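Local atomic coordinates of histone acetyltransferase, ELP3 family (Methanocaldococcus infernus, PDB entry 6IA8), a protein that catalyses formation of 5-carboxymethyluridine at the wobble position of tRNA, using acetyl-CoA, S-adenosyl-L-methionine and a [4Fe-4S] cluster. Residues 444-449 with 499-504; 472-477 with 490-495; 329-334 with 420-425; 204-209 with 511-516. All coordinates share one frame; numbering follows the deposited sequence.

Contact 1: residues 444-449 with 499-504; sequences RQLHVF and REYYRK. With SO4 (sulfate ion), chain G; SO4 (sulfate ion), chain E; SO4 (sulfate ion), chain D.
Leu446 on strand 440-448 and Tyr502 on helix 499-504 have their CA atoms 10.5 Å apart, too far for the backbones to meet, so two long tyrosines close the distance. Leu446 points toward the helix, and its CD2 methyl lies 3.9 Å from CE2 of Tyr501, the side chains crossing at about a right angle; CG of Tyr501, anti to the backbone N (chi1 176°), carries the ring there. The phenol end of Tyr502 reaches beside the leucine, OH to CB of Leu446 3.4 Å. On the far side of the helix, Arg503 NE donates almost straight (162°) to O1 of the chain G sulfate at 2.9 Å, while NH1 pairs with Glu179. A leucine in place of Arg503 would probably leave that sulfate without this donor and Glu179 without this cation. Tyr501 OH binds the chain D sulfate, also held by backbone N atoms of Gly468, Gly470 and Arg471. Strand, helix and the start of helix 469-484 probably form the acetyl-CoA site, as in other GNAT acetyltransferases.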
loop_
_atom_site.group_PDB
_atom_site.type_symbol
_atom_site.label_atom_id
_atom_site.label_comp_id
_atom_site.label_asym_id
_atom_site.label_seq_id
_atom_site.Cartn_x
_atom_site.Cartn_y
_atom_site.Cartn_z
ATOM N N ARG A 444 -4.874 -11.601 2.942
ATOM C CA ARG A 444 -4.259 -10.641 2.032
ATOM C C ARG A 444 -3.116 -9.866 2.660
ATOM O O ARG A 444 -2.243 -9.371 1.937
ATOM C CB ARG A 444 -5.318 -9.665 1.524
ATOM C CG ARG A 444 -6.542 -10.390 0.907
ATOM C CD ARG A 444 -7.401 -9.444 0.065
ATOM N NE ARG A 444 -8.039 -8.426 0.862
ATOM C CZ ARG A 444 -7.640 -7.167 0.977
ATOM N NH1 ARG A 444 -8.317 -6.358 1.787
ATOM N NH2 ARG A 444 -6.613 -6.712 0.265
ATOM N N GLN A 445 -3.082 -9.769 3.979
ATOM C CA GLN A 445 -1.999 -9.060 4.633
ATOM C C GLN A 445 -1.953 -9.465 6.095
ATOM O O GLN A 445 -2.998 -9.650 6.709
ATOM C CB GLN A 445 -2.201 -7.544 4.553
ATOM C CG GLN A 445 -1.112 -6.717 5.271
ATOM C CD GLN A 445 -1.122 -5.253 4.869
ATOM O OE1 GLN A 445 -2.167 -4.706 4.489
ATOM N NE2 GLN A 445 0.061 -4.617 4.898
ATOM N N LEU A 446 -0.746 -9.590 6.634
ATOM C CA LEU A 446 -0.492 -9.689 8.070
ATOM C C LEU A 446 0.613 -8.691 8.358
ATOM O O LEU A 446 1.684 -8.764 7.749
ATOM C CB LEU A 446 -0.036 -11.081 8.493
ATOM C CG LEU A 446 0.512 -11.186 9.915
ATOM C CD1 LEU A 446 -0.545 -10.848 10.965
ATOM C CD2 LEU A 446 1.077 -12.592 10.146
ATOM N N HIS A 447 0.372 -7.764 9.276
ATOM C CA HIS A 447 1.389 -6.775 9.606
ATOM C C HIS A 447 1.468 -6.605 11.114
ATOM O O HIS A 447 0.470 -6.280 11.755
ATOM C CB HIS A 447 1.066 -5.441 8.955
ATOM C CG HIS A 447 2.212 -4.471 8.978
ATOM N ND1 HIS A 447 3.159 -4.425 7.980
ATOM C CD2 HIS A 447 2.596 -3.553 9.901
ATOM C CE1 HIS A 447 4.060 -3.502 8.266
ATOM N NE2 HIS A 447 3.740 -2.953 9.423
ATOM N N VAL A 448 2.628 -6.883 11.686
ATOM C CA VAL A 448 2.920 -6.626 13.095
ATOM C C VAL A 448 3.917 -5.476 13.134
ATOM O O VAL A 448 5.012 -5.587 12.574
ATOM C CB VAL A 448 3.496 -7.872 13.789
ATOM C CG1 VAL A 448 3.871 -7.545 15.267
ATOM C CG2 VAL A 448 2.563 -9.030 13.677
ATOM N N PHE A 449 3.539 -4.357 13.755
ATOM C CA PHE A 449 4.392 -3.167 13.758
ATOM C C PHE A 449 5.624 -3.421 14.617
ATOM O O PHE A 449 5.505 -3.791 15.789
ATOM C CB PHE A 449 3.613 -1.941 14.249
ATOM C CG PHE A 449 2.627 -1.421 13.230
ATOM C CD1 PHE A 449 3.067 -0.668 12.147
ATOM C CD2 PHE A 449 1.276 -1.699 13.333
ATOM C CE1 PHE A 449 2.191 -0.205 11.196
ATOM C CE2 PHE A 449 0.378 -1.239 12.375
ATOM C CZ PHE A 449 0.829 -0.498 11.297
ATOM N N ARG A 499 8.017 -15.938 3.186
ATOM C CA ARG A 499 7.502 -17.294 3.060
ATOM C C ARG A 499 7.972 -18.156 4.221
ATOM O O ARG A 499 7.210 -18.976 4.747
ATOM C CB ARG A 499 7.943 -17.875 1.713
ATOM C CG ARG A 499 7.291 -17.144 0.521
ATOM C CD ARG A 499 7.840 -17.605 -0.825
ATOM N NE ARG A 499 7.125 -16.985 -1.936
ATOM C CZ ARG A 499 7.595 -16.888 -3.177
ATOM N NH1 ARG A 499 8.793 -17.368 -3.477
ATOM N NH2 ARG A 499 6.869 -16.295 -4.117
ATOM N N GLU A 500 9.228 -17.969 4.642
ATOM C CA GLU A 500 9.784 -18.781 5.721
ATOM C C GLU A 500 8.959 -18.628 6.990
ATOM O O GLU A 500 8.762 -19.593 7.731
ATOM C CB GLU A 500 11.248 -18.399 5.978
ATOM C CG GLU A 500 12.037 -19.434 6.741
ATOM C CD GLU A 500 12.106 -20.766 6.017
ATOM O OE1 GLU A 500 11.483 -21.736 6.498
ATOM O OE2 GLU A 500 12.773 -20.838 4.963
ATOM N N TYR A 501 8.450 -17.425 7.244
ATOM C CA TYR A 501 7.642 -17.180 8.432
ATOM C C TYR A 501 6.385 -18.031 8.417
ATOM O O TYR A 501 6.022 -18.632 9.432
ATOM C CB TYR A 501 7.275 -15.698 8.514
ATOM C CG TYR A 501 6.353 -15.332 9.670
ATOM C CD1 TYR A 501 6.863 -15.045 10.935
ATOM C CD2 TYR A 501 4.983 -15.302 9.499
ATOM C CE1 TYR A 501 6.019 -14.709 11.993
ATOM C CE2 TYR A 501 4.124 -14.968 10.544
ATOM C CZ TYR A 501 4.644 -14.681 11.794
ATOM O OH TYR A 501 3.804 -14.347 12.825
ATOM N N TYR A 502 5.714 -18.108 7.268
ATOM C CA TYR A 502 4.499 -18.914 7.182
ATOM C C TYR A 502 4.798 -20.410 7.186
ATOM O O TYR A 502 3.974 -21.206 7.665
ATOM C CB TYR A 502 3.694 -18.494 5.940
ATOM C CG TYR A 502 3.213 -17.036 6.067
ATOM C CD1 TYR A 502 2.205 -16.707 6.935
ATOM C CD2 TYR A 502 3.813 -15.996 5.350
ATOM C CE1 TYR A 502 1.784 -15.396 7.099
ATOM C CE2 TYR A 502 3.414 -14.677 5.510
ATOM C CZ TYR A 502 2.378 -14.389 6.377
ATOM O OH TYR A 502 1.943 -13.094 6.543
ATOM N N ARG A 503 5.959 -20.815 6.680
ATOM C CA ARG A 503 6.328 -22.217 6.793
ATOM C C ARG A 503 6.407 -22.632 8.253
ATOM O O ARG A 503 5.961 -23.725 8.613
ATOM C CB ARG A 503 7.657 -22.492 6.092
ATOM C CG ARG A 503 7.569 -22.380 4.593
ATOM C CD ARG A 503 8.825 -22.986 3.879
ATOM N NE ARG A 503 8.700 -22.807 2.435
ATOM C CZ ARG A 503 9.328 -21.873 1.727
ATOM N NH1 ARG A 503 10.161 -21.023 2.321
ATOM N NH2 ARG A 503 9.129 -21.799 0.411
ATOM N N LYS A 504 6.970 -21.772 9.108
ATOM C CA LYS A 504 7.014 -22.065 10.539
ATOM C C LYS A 504 5.613 -22.292 11.105
ATOM O O LYS A 504 5.451 -23.013 12.093
ATOM C CB LYS A 504 7.692 -20.919 11.296
ATOM C CG LYS A 504 9.194 -21.027 11.470
ATOM C CD LYS A 504 9.960 -20.520 10.271
ATOM C CE LYS A 504 11.459 -20.485 10.549
ATOM N NZ LYS A 504 11.828 -19.461 11.571
HETATM S S SO4 G . 7.193 -25.458 0.719
HETATM O O1 SO4 G . 6.597 -24.174 1.074
HETATM O O2 SO4 G . 7.463 -26.205 1.943
HETATM O O3 SO4 G . 8.435 -25.227 -0.008
HETATM O O4 SO4 G . 6.280 -26.220 -0.122
HETATM S S SO4 E . 6.824 -1.129 10.255
HETATM O O1 SO4 E . 5.779 -2.107 10.493
HETATM O O2 SO4 E . 7.565 -0.909 11.488
HETATM O O3 SO4 E . 7.727 -1.628 9.228
HETATM O O4 SO4 E . 6.221 0.116 9.799
HETATM S S SO4 D . 4.820 -13.078 16.182
HETATM O O1 SO4 D . 3.691 -13.962 16.533
HETATM O O2 SO4 D . 5.680 -13.014 17.399
HETATM O O3 SO4 D . 5.533 -13.639 15.043
HETATM O O4 SO4 D . 4.315 -11.726 15.892
HETATM O O HOH W 1 3.339 -11.031 5.848
#

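Contact 2: residues 472-477 with 490-495; sequences MLMKEA and ILVTSG
Ala477 N donates to Leu473 O at 2.8 Å, a regular helical bond that fixes the turn from which the Ala477 methyl faces the strand. That methyl lies 4.4 Å from CD1 of Ile490. Alanine suits the spot because its small side chain lets the backbones approach, with the CA atoms of Ala477 and Ile490 8.8 Å apart. One turn earlier the gap is wider, and a longer residue fills it. Met474 does not point its CB straight at the strand; bends at chi2 (-69°) and chi3 (-68°) curl the chain round until CE meets CG2 of Val492 tip to tip, at 4.0 Å. No hydrogen bond crosses between the segments, as befits a buried seam of aliphatic groups. Tyr502 and Tyr507 pack on both Met474 and Val492. The beta-branched Val492 and Ile490, alternate residues of the strand, both turn their side chains to the helix. Helix 469-484 thus packs on the sheet as the connection of a beta-alpha-beta crossover between parallel strands 440-448 and 489-492, part of the GNAT fold.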
loop_
_atom_site.group_PDB
_atom_site.type_symbol
_atom_site.label_atom_id
_atom_site.label_comp_id
_atom_site.label_asym_id
_atom_site.label_seq_id
_atom_site.Cartn_x
_atom_site.Cartn_y
_atom_site.Cartn_z
ATOM N N MET A 472 -1.046 -15.106 16.869
ATOM C CA MET A 472 -2.408 -15.075 17.399
ATOM C C MET A 472 -3.402 -14.578 16.345
ATOM O O MET A 472 -4.524 -15.088 16.248
ATOM C CB MET A 472 -2.459 -14.196 18.652
ATOM C CG MET A 472 -1.837 -14.822 19.878
ATOM S SD MET A 472 -2.202 -13.890 21.388
ATOM C CE MET A 472 -1.016 -12.550 21.266
ATOM N N LEU A 473 -3.027 -13.587 15.539
ATOM C CA LEU A 473 -3.935 -13.156 14.482
ATOM C C LEU A 473 -4.148 -14.264 13.453
ATOM O O LEU A 473 -5.270 -14.460 12.967
ATOM C CB LEU A 473 -3.398 -11.893 13.810
ATOM C CG LEU A 473 -3.474 -10.597 14.626
ATOM C CD1 LEU A 473 -2.696 -9.476 13.982
ATOM C CD2 LEU A 473 -4.946 -10.200 14.810
ATOM N N MET A 474 -3.087 -14.993 13.098
ATOM C CA MET A 474 -3.241 -16.095 12.148
ATOM C C MET A 474 -4.144 -17.181 12.716
ATOM O O MET A 474 -5.007 -17.718 12.004
ATOM C CB MET A 474 -1.878 -16.675 11.778
ATOM C CG MET A 474 -1.020 -15.709 10.958
ATOM S SD MET A 474 -1.706 -15.452 9.269
ATOM C CE MET A 474 -1.411 -17.104 8.632
ATOM N N LYS A 475 -3.966 -17.517 13.997
ATOM C CA LYS A 475 -4.815 -18.542 14.593
ATOM C C LYS A 475 -6.277 -18.102 14.543
ATOM O O LYS A 475 -7.183 -18.899 14.251
ATOM C CB LYS A 475 -4.366 -18.821 16.033
ATOM C CG LYS A 475 -4.949 -20.107 16.613
ATOM N N GLU A 476 -6.534 -16.834 14.857
ATOM C CA GLU A 476 -7.914 -16.349 14.844
ATOM C C GLU A 476 -8.463 -16.317 13.424
ATOM O O GLU A 476 -9.626 -16.661 13.179
ATOM C CB GLU A 476 -7.997 -14.960 15.463
ATOM C CG GLU A 476 -9.394 -14.368 15.481
ATOM C CD GLU A 476 -10.308 -15.016 16.488
ATOM O OE1 GLU A 476 -11.501 -14.691 16.476
ATOM O OE2 GLU A 476 -9.842 -15.858 17.284
ATOM N N ALA A 477 -7.620 -15.979 12.459
ATOM C CA ALA A 477 -8.069 -16.011 11.069
ATOM C C ALA A 477 -8.445 -17.428 10.642
ATOM O O ALA A 477 -9.468 -17.646 9.966
ATOM C CB ALA A 477 -6.979 -15.449 10.148
ATOM N N ILE A 490 -6.886 -22.061 3.516
ATOM C CA ILE A 490 -6.579 -20.657 3.706
ATOM C C ILE A 490 -5.291 -20.390 2.944
ATOM O O ILE A 490 -4.356 -21.197 3.004
ATOM C CB ILE A 490 -6.483 -20.324 5.208
ATOM C CG1 ILE A 490 -6.179 -18.857 5.429
ATOM C CG2 ILE A 490 -5.464 -21.187 5.918
ATOM C CD1 ILE A 490 -6.628 -18.390 6.827
ATOM N N LEU A 491 -5.282 -19.320 2.152
ATOM C CA LEU A 491 -4.132 -18.958 1.332
ATOM C C LEU A 491 -3.610 -17.593 1.747
ATOM O O LEU A 491 -4.381 -16.633 1.818
ATOM C CB LEU A 491 -4.509 -18.921 -0.150
ATOM C CG LEU A 491 -4.866 -20.231 -0.831
ATOM C CD1 LEU A 491 -5.303 -19.933 -2.276
ATOM C CD2 LEU A 491 -3.723 -21.193 -0.792
ATOM N N VAL A 492 -2.295 -17.488 1.942
ATOM C CA VAL A 492 -1.654 -16.255 2.372
ATOM C C VAL A 492 -0.920 -15.653 1.183
ATOM O O VAL A 492 -0.151 -16.349 0.506
ATOM C CB VAL A 492 -0.679 -16.509 3.530
ATOM C CG1 VAL A 492 -0.042 -15.211 3.957
ATOM C CG2 VAL A 492 -1.395 -17.198 4.667
ATOM N N THR A 493 -1.184 -14.376 0.914
ATOM C CA THR A 493 -0.341 -13.573 0.029
ATOM C C THR A 493 0.902 -13.189 0.819
ATOM O O THR A 493 0.823 -12.436 1.789
ATOM C CB THR A 493 -1.080 -12.333 -0.466
ATOM O OG1 THR A 493 -2.358 -12.734 -0.998
ATOM C CG2 THR A 493 -0.270 -11.633 -1.536
ATOM N N SER A 494 2.040 -13.750 0.448
ATOM C CA SER A 494 3.271 -13.605 1.208
ATOM C C SER A 494 4.323 -12.944 0.340
ATOM O O SER A 494 4.498 -13.332 -0.817
ATOM C CB SER A 494 3.789 -14.980 1.666
ATOM O OG SER A 494 5.080 -14.907 2.261
ATOM N N GLY A 495 5.058 -11.995 0.908
ATOM C CA GLY A 495 6.259 -11.528 0.247
ATOM C C GLY A 495 7.262 -12.657 0.095
ATOM O O GLY A 495 7.257 -13.636 0.855
#

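Contact 3: residues 329-334 with 420-425; sequences WVRTSR and IAFLRL
With CG anti to its carbonyl carbon (chi1 -63°) and the chain extended from CG to NE, Arg424 reaches out of strand 418-427 and sets its guanidinium end-on at Trp329 O. Both terminal nitrogens grip that one oxygen: NH1 donates to Trp329 O over 2.8 Å, in the carbonyl plane, and NH2 to the same Trp329 O over 3.0 Å, tilted 31° from it. Arginine suits the place because NE remains available for Gln445 OE1, which fixes the group's rotation. Next to it Arg331, bent at chi3, brings NH2 to the edge of the Phe422 ring, 3.5 Å from CZ of Phe422. The guanidinium and ring planes stand 72° apart, so the cation does not stack on the aromatic face. A methionine in place of Arg424 could not donate, and would probably leave Trp329 O without both of these bonds and Gln445 without its mate. The contact joins the loop and edge strand 331-332 of the parallel sheet to the GNAT sheet; two donors satisfy its buried carbonyl, while Asp283 offers Arg424 only a long, weak ion pair.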
loop_
_atom_site.group_PDB
_atom_site.type_symbol
_atom_site.label_atom_id
_atom_site.label_comp_id
_atom_site.label_asym_id
_atom_site.label_seq_id
_atom_site.Cartn_x
_atom_site.Cartn_y
_atom_site.Cartn_z
ATOM N N TRP A 329 -9.556 0.622 8.874
ATOM C CA TRP A 329 -8.875 -0.379 8.063
ATOM C C TRP A 329 -8.143 0.217 6.876
ATOM O O TRP A 329 -7.581 -0.548 6.079
ATOM C CB TRP A 329 -9.853 -1.441 7.558
ATOM C CG TRP A 329 -11.209 -0.937 7.141
ATOM C CD1 TRP A 329 -12.329 -0.839 7.933
ATOM C CD2 TRP A 329 -11.612 -0.516 5.837
ATOM N NE1 TRP A 329 -13.409 -0.388 7.191
ATOM C CE2 TRP A 329 -12.991 -0.154 5.911
ATOM C CE3 TRP A 329 -10.942 -0.347 4.641
ATOM C CZ2 TRP A 329 -13.693 0.351 4.822
ATOM C CZ3 TRP A 329 -11.660 0.146 3.539
ATOM C CH2 TRP A 329 -13.019 0.469 3.641
ATOM N N VAL A 330 -8.095 1.553 6.764
ATOM C CA VAL A 330 -7.441 2.223 5.643
ATOM C C VAL A 330 -6.087 2.726 6.090
ATOM O O VAL A 330 -5.952 3.334 7.165
ATOM C CB VAL A 330 -8.288 3.379 5.084
ATOM C CG1 VAL A 330 -7.530 4.121 4.016
ATOM C CG2 VAL A 330 -9.599 2.829 4.477
ATOM N N ARG A 331 -5.083 2.486 5.260
ATOM C CA ARG A 331 -3.742 2.982 5.521
ATOM C C ARG A 331 -3.476 4.129 4.561
ATOM O O ARG A 331 -3.849 4.060 3.404
ATOM C CB ARG A 331 -2.697 1.871 5.354
ATOM C CG ARG A 331 -1.275 2.273 5.742
ATOM C CD ARG A 331 -0.277 1.262 5.188
ATOM N NE ARG A 331 0.112 0.251 6.167
ATOM C CZ ARG A 331 0.659 -0.921 5.855
ATOM N NH1 ARG A 331 0.864 -1.254 4.586
ATOM N NH2 ARG A 331 0.988 -1.772 6.812
ATOM N N THR A 332 -2.844 5.185 5.026
ATOM C CA THR A 332 -2.582 6.348 4.192
ATOM C C THR A 332 -1.084 6.568 4.071
ATOM O O THR A 332 -0.314 6.155 4.938
ATOM C CB THR A 332 -3.234 7.608 4.779
ATOM O OG1 THR A 332 -3.343 8.613 3.763
ATOM C CG2 THR A 332 -2.404 8.154 5.931
ATOM N N SER A 333 -0.678 7.196 2.976
ATOM C CA SER A 333 0.709 7.582 2.776
ATOM C C SER A 333 0.972 8.923 3.442
ATOM O O SER A 333 0.084 9.774 3.541
ATOM C CB SER A 333 1.040 7.680 1.287
ATOM O OG SER A 333 0.827 6.443 0.644
ATOM N N ARG A 334 2.203 9.102 3.909
ATOM C CA ARG A 334 2.644 10.417 4.351
ATOM C C ARG A 334 2.359 11.430 3.251
ATOM O O ARG A 334 2.776 11.244 2.106
ATOM C CB ARG A 334 4.135 10.389 4.682
ATOM C CG ARG A 334 4.625 11.622 5.421
ATOM C CD ARG A 334 6.145 11.656 5.488
ATOM N N ILE A 420 -1.442 -2.217 17.177
ATOM C CA ILE A 420 -0.216 -2.986 17.337
ATOM C C ILE A 420 0.041 -3.903 16.150
ATOM O O ILE A 420 1.200 -4.147 15.792
ATOM C CB ILE A 420 -0.279 -3.793 18.655
ATOM C CG1 ILE A 420 -0.233 -2.814 19.845
ATOM C CG2 ILE A 420 0.837 -4.776 18.712
ATOM C CD1 ILE A 420 -0.783 -3.405 21.135
ATOM N N ALA A 421 -1.016 -4.482 15.586
ATOM C CA ALA A 421 -0.898 -5.470 14.522
ATOM C C ALA A 421 -2.263 -5.642 13.885
ATOM O O ALA A 421 -3.291 -5.421 14.529
ATOM C CB ALA A 421 -0.409 -6.811 15.057
ATOM N N PHE A 422 -2.274 -6.080 12.627
ATOM C CA PHE A 422 -3.543 -6.288 11.952
ATOM C C PHE A 422 -3.387 -7.363 10.887
ATOM O O PHE A 422 -2.278 -7.654 10.415
ATOM C CB PHE A 422 -4.089 -4.958 11.372
ATOM C CG PHE A 422 -3.310 -4.411 10.236
ATOM C CD1 PHE A 422 -2.327 -3.475 10.462
ATOM C CD2 PHE A 422 -3.594 -4.782 8.928
ATOM C CE1 PHE A 422 -1.590 -2.928 9.425
ATOM C CE2 PHE A 422 -2.847 -4.243 7.865
ATOM C CZ PHE A 422 -1.849 -3.332 8.112
ATOM N N LEU A 423 -4.526 -7.944 10.515
ATOM C CA LEU A 423 -4.587 -8.978 9.495
ATOM C C LEU A 423 -5.830 -8.720 8.653
ATOM O O LEU A 423 -6.913 -8.445 9.197
ATOM C CB LEU A 423 -4.648 -10.374 10.119
ATOM C CG LEU A 423 -4.722 -11.578 9.204
ATOM C CD1 LEU A 423 -4.111 -12.800 9.914
ATOM C CD2 LEU A 423 -6.127 -11.890 8.742
ATOM N N ARG A 424 -5.664 -8.823 7.325
ATOM C CA ARG A 424 -6.742 -8.635 6.355
ATOM C C ARG A 424 -7.154 -9.999 5.801
ATOM O O ARG A 424 -6.367 -10.663 5.113
ATOM C CB ARG A 424 -6.273 -7.726 5.226
ATOM C CG ARG A 424 -5.903 -6.316 5.633
ATOM C CD ARG A 424 -5.612 -5.493 4.392
ATOM N NE ARG A 424 -5.002 -4.188 4.636
ATOM C CZ ARG A 424 -5.670 -3.108 5.027
ATOM N NH1 ARG A 424 -6.953 -3.193 5.316
ATOM N NH2 ARG A 424 -5.038 -1.955 5.191
ATOM N N LEU A 425 -8.339 -10.456 6.188
ATOM C CA LEU A 425 -8.891 -11.738 5.767
ATOM C C LEU A 425 -10.076 -11.494 4.839
ATOM O O LEU A 425 -10.906 -10.619 5.098
ATOM C CB LEU A 425 -9.356 -12.525 6.982
ATOM C CG LEU A 425 -9.821 -13.968 6.785
ATOM C CD1 LEU A 425 -8.650 -14.867 6.410
ATOM C CD2 LEU A 425 -10.464 -14.478 8.100
#

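Contact 4: residues 204-209 with 511-516; sequences QMLKLG and GAYMGK
Leu206 packs snugly against the 511-516 segment, where its CA comes within 6.3 Å of the CA of Ala512. The two CB atoms, of Leu206 and Ala512, are 4.1 Å apart, a closeness that the lone methyl of alanine permits. Further out, the leucine fork meets the phenol end of Tyr513, CD1 of Leu206 lying 3.6 Å from OH of Tyr513. CG of Tyr513 sits anti to its carbonyl carbon (chi1 -54°), which swings the ring toward the helix, and the hydroxyl is hydrogen-bonded to Ser247 O. The leucine belongs to helix 199-208 of the radical SAM core, which Gly209 follows in a Schellman motif: phi is 98°, a value at which a side chain would collide with the preceding carbonyl, and Gly209 N bonds back to Leu206 O. The GNAT partners are Ala512, just before strand 513-517, and Tyr513, its first residue. On the backbone side the link is looser: a water 2.8 Å from Ala512 O reaches Leu206 O only weakly. Lys207 turns away to the exposed side.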
loop_
_atom_site.group_PDB
_atom_site.type_symbol
_atom_site.label_atom_id
_atom_site.label_comp_id
_atom_site.label_asym_id
_atom_site.label_seq_id
_atom_site.Cartn_x
_atom_site.Cartn_y
_atom_site.Cartn_z
ATOM N N GLN A 204 0.765 -12.291 -14.044
ATOM C CA GLN A 204 2.179 -11.932 -14.172
ATOM C C GLN A 204 2.681 -11.256 -12.896
ATOM O O GLN A 204 3.774 -11.560 -12.400
ATOM C CB GLN A 204 2.362 -11.040 -15.403
ATOM C CG GLN A 204 3.673 -10.300 -15.487
ATOM C CD GLN A 204 4.881 -11.204 -15.681
ATOM O OE1 GLN A 204 4.768 -12.407 -15.908
ATOM N NE2 GLN A 204 6.051 -10.615 -15.576
ATOM N N MET A 205 1.878 -10.367 -12.315
ATOM C CA MET A 205 2.321 -9.703 -11.097
ATOM C C MET A 205 2.500 -10.695 -9.966
ATOM O O MET A 205 3.461 -10.592 -9.206
ATOM C CB MET A 205 1.350 -8.593 -10.711
ATOM C CG MET A 205 1.468 -7.385 -11.656
ATOM S SD MET A 205 0.430 -5.984 -11.263
ATOM C CE MET A 205 -1.119 -6.750 -11.260
ATOM N N LEU A 206 1.586 -11.652 -9.825
ATOM C CA LEU A 206 1.773 -12.710 -8.837
ATOM C C LEU A 206 3.038 -13.523 -9.119
ATOM O O LEU A 206 3.759 -13.902 -8.192
ATOM C CB LEU A 206 0.549 -13.625 -8.817
ATOM C CG LEU A 206 -0.726 -13.006 -8.245
ATOM C CD1 LEU A 206 -1.955 -13.822 -8.606
ATOM C CD2 LEU A 206 -0.551 -12.894 -6.753
ATOM N N LYS A 207 3.315 -13.825 -10.391
ATOM C CA LYS A 207 4.547 -14.539 -10.723
ATOM C C LYS A 207 5.772 -13.773 -10.241
ATOM O O LYS A 207 6.756 -14.370 -9.793
ATOM C CB LYS A 207 4.627 -14.770 -12.235
ATOM C CG LYS A 207 5.693 -15.798 -12.657
ATOM C CD LYS A 207 5.821 -15.883 -14.183
ATOM C CE LYS A 207 6.725 -14.788 -14.731
ATOM N NZ LYS A 207 6.668 -14.672 -16.205
ATOM N N LEU A 208 5.739 -12.450 -10.352
ATOM C CA LEU A 208 6.869 -11.632 -9.933
ATOM C C LEU A 208 7.040 -11.596 -8.418
ATOM O O LEU A 208 8.096 -11.177 -7.940
ATOM C CB LEU A 208 6.685 -10.210 -10.443
ATOM C CG LEU A 208 6.633 -9.994 -11.945
ATOM C CD1 LEU A 208 6.261 -8.579 -12.303
ATOM C CD2 LEU A 208 7.966 -10.374 -12.591
ATOM N N GLY A 209 6.022 -11.972 -7.652
ATOM C CA GLY A 209 6.065 -11.856 -6.209
ATOM C C GLY A 209 5.379 -10.631 -5.648
ATOM O O GLY A 209 5.636 -10.267 -4.491
ATOM N N GLY A 511 0.991 -22.850 -5.447
ATOM C CA GLY A 511 1.057 -21.933 -6.571
ATOM C C GLY A 511 1.813 -20.679 -6.172
ATOM O O GLY A 511 2.992 -20.718 -5.795
ATOM N N ALA A 512 1.139 -19.539 -6.253
ATOM C CA ALA A 512 1.739 -18.254 -5.940
ATOM C C ALA A 512 1.641 -17.911 -4.462
ATOM O O ALA A 512 2.188 -16.885 -4.036
ATOM C CB ALA A 512 1.062 -17.156 -6.766
ATOM N N TYR A 513 0.969 -18.742 -3.674
ATOM C CA TYR A 513 0.643 -18.412 -2.297
ATOM C C TYR A 513 1.311 -19.369 -1.310
ATOM O O TYR A 513 1.963 -20.344 -1.685
ATOM C CB TYR A 513 -0.879 -18.456 -2.096
ATOM C CG TYR A 513 -1.668 -17.597 -3.072
ATOM C CD1 TYR A 513 -2.076 -18.117 -4.287
ATOM C CD2 TYR A 513 -1.989 -16.274 -2.782
ATOM C CE1 TYR A 513 -2.786 -17.364 -5.199
ATOM C CE2 TYR A 513 -2.692 -15.503 -3.695
ATOM C CZ TYR A 513 -3.092 -16.057 -4.910
ATOM O OH TYR A 513 -3.814 -15.310 -5.842
ATOM N N MET A 514 1.113 -19.088 -0.027
ATOM C CA MET A 514 1.430 -20.019 1.048
ATOM C C MET A 514 0.089 -20.495 1.571
ATOM O O MET A 514 -0.796 -19.678 1.836
ATOM C CB MET A 514 2.244 -19.360 2.159
ATOM C CG MET A 514 3.627 -18.923 1.714
ATOM S SD MET A 514 4.632 -20.256 1.062
ATOM C CE MET A 514 4.952 -21.189 2.611
ATOM N N GLY A 515 -0.097 -21.799 1.651
ATOM C CA GLY A 515 -1.406 -22.343 1.941
ATOM C C GLY A 515 -1.401 -23.365 3.056
ATOM O O GLY A 515 -0.397 -24.018 3.325
ATOM N N LYS A 516 -2.562 -23.499 3.701
ATOM C CA LYS A 516 -2.788 -24.530 4.704
ATOM C C LYS A 516 -4.196 -25.088 4.559
ATOM O O LYS A 516 -5.146 -24.337 4.343
ATOM C CB LYS A 516 -2.615 -23.979 6.121
ATOM C CG LYS A 516 -2.842 -25.004 7.217
ATOM C CD LYS A 516 -2.913 -24.367 8.600
ATOM C CE LYS A 516 -1.546 -23.985 9.109
ATOM N NZ LYS A 516 -1.617 -23.377 10.462
HETATM O O HOH W 2 4.211 -15.236 -5.012
#

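All four contacts reach the mixed GNAT sheet. Contacts 1 and 2 lie within that domain, their centres about 7 Å apart, and share a core: Leu446 meets Met474 and Tyr502 meets Val492. Contacts 3 and 4 bind the sheet to the radical SAM part at two separate places, their centres about 21 Å apart and their nearest atoms about 10 Å apart. Contact 3 adjoins contact 1 through neighbouring strands 418-427 and 440-448; contact 4 adjoins contact 2 through strands 489-492 and 513-517. Along the chain, contact 4 spans the other three, contact 3 closes before contact 1 opens, and contact 2 falls within contact 1. The probable acetyl-CoA site is therefore built on a sheet joined at these places, among others, to the radical SAM part.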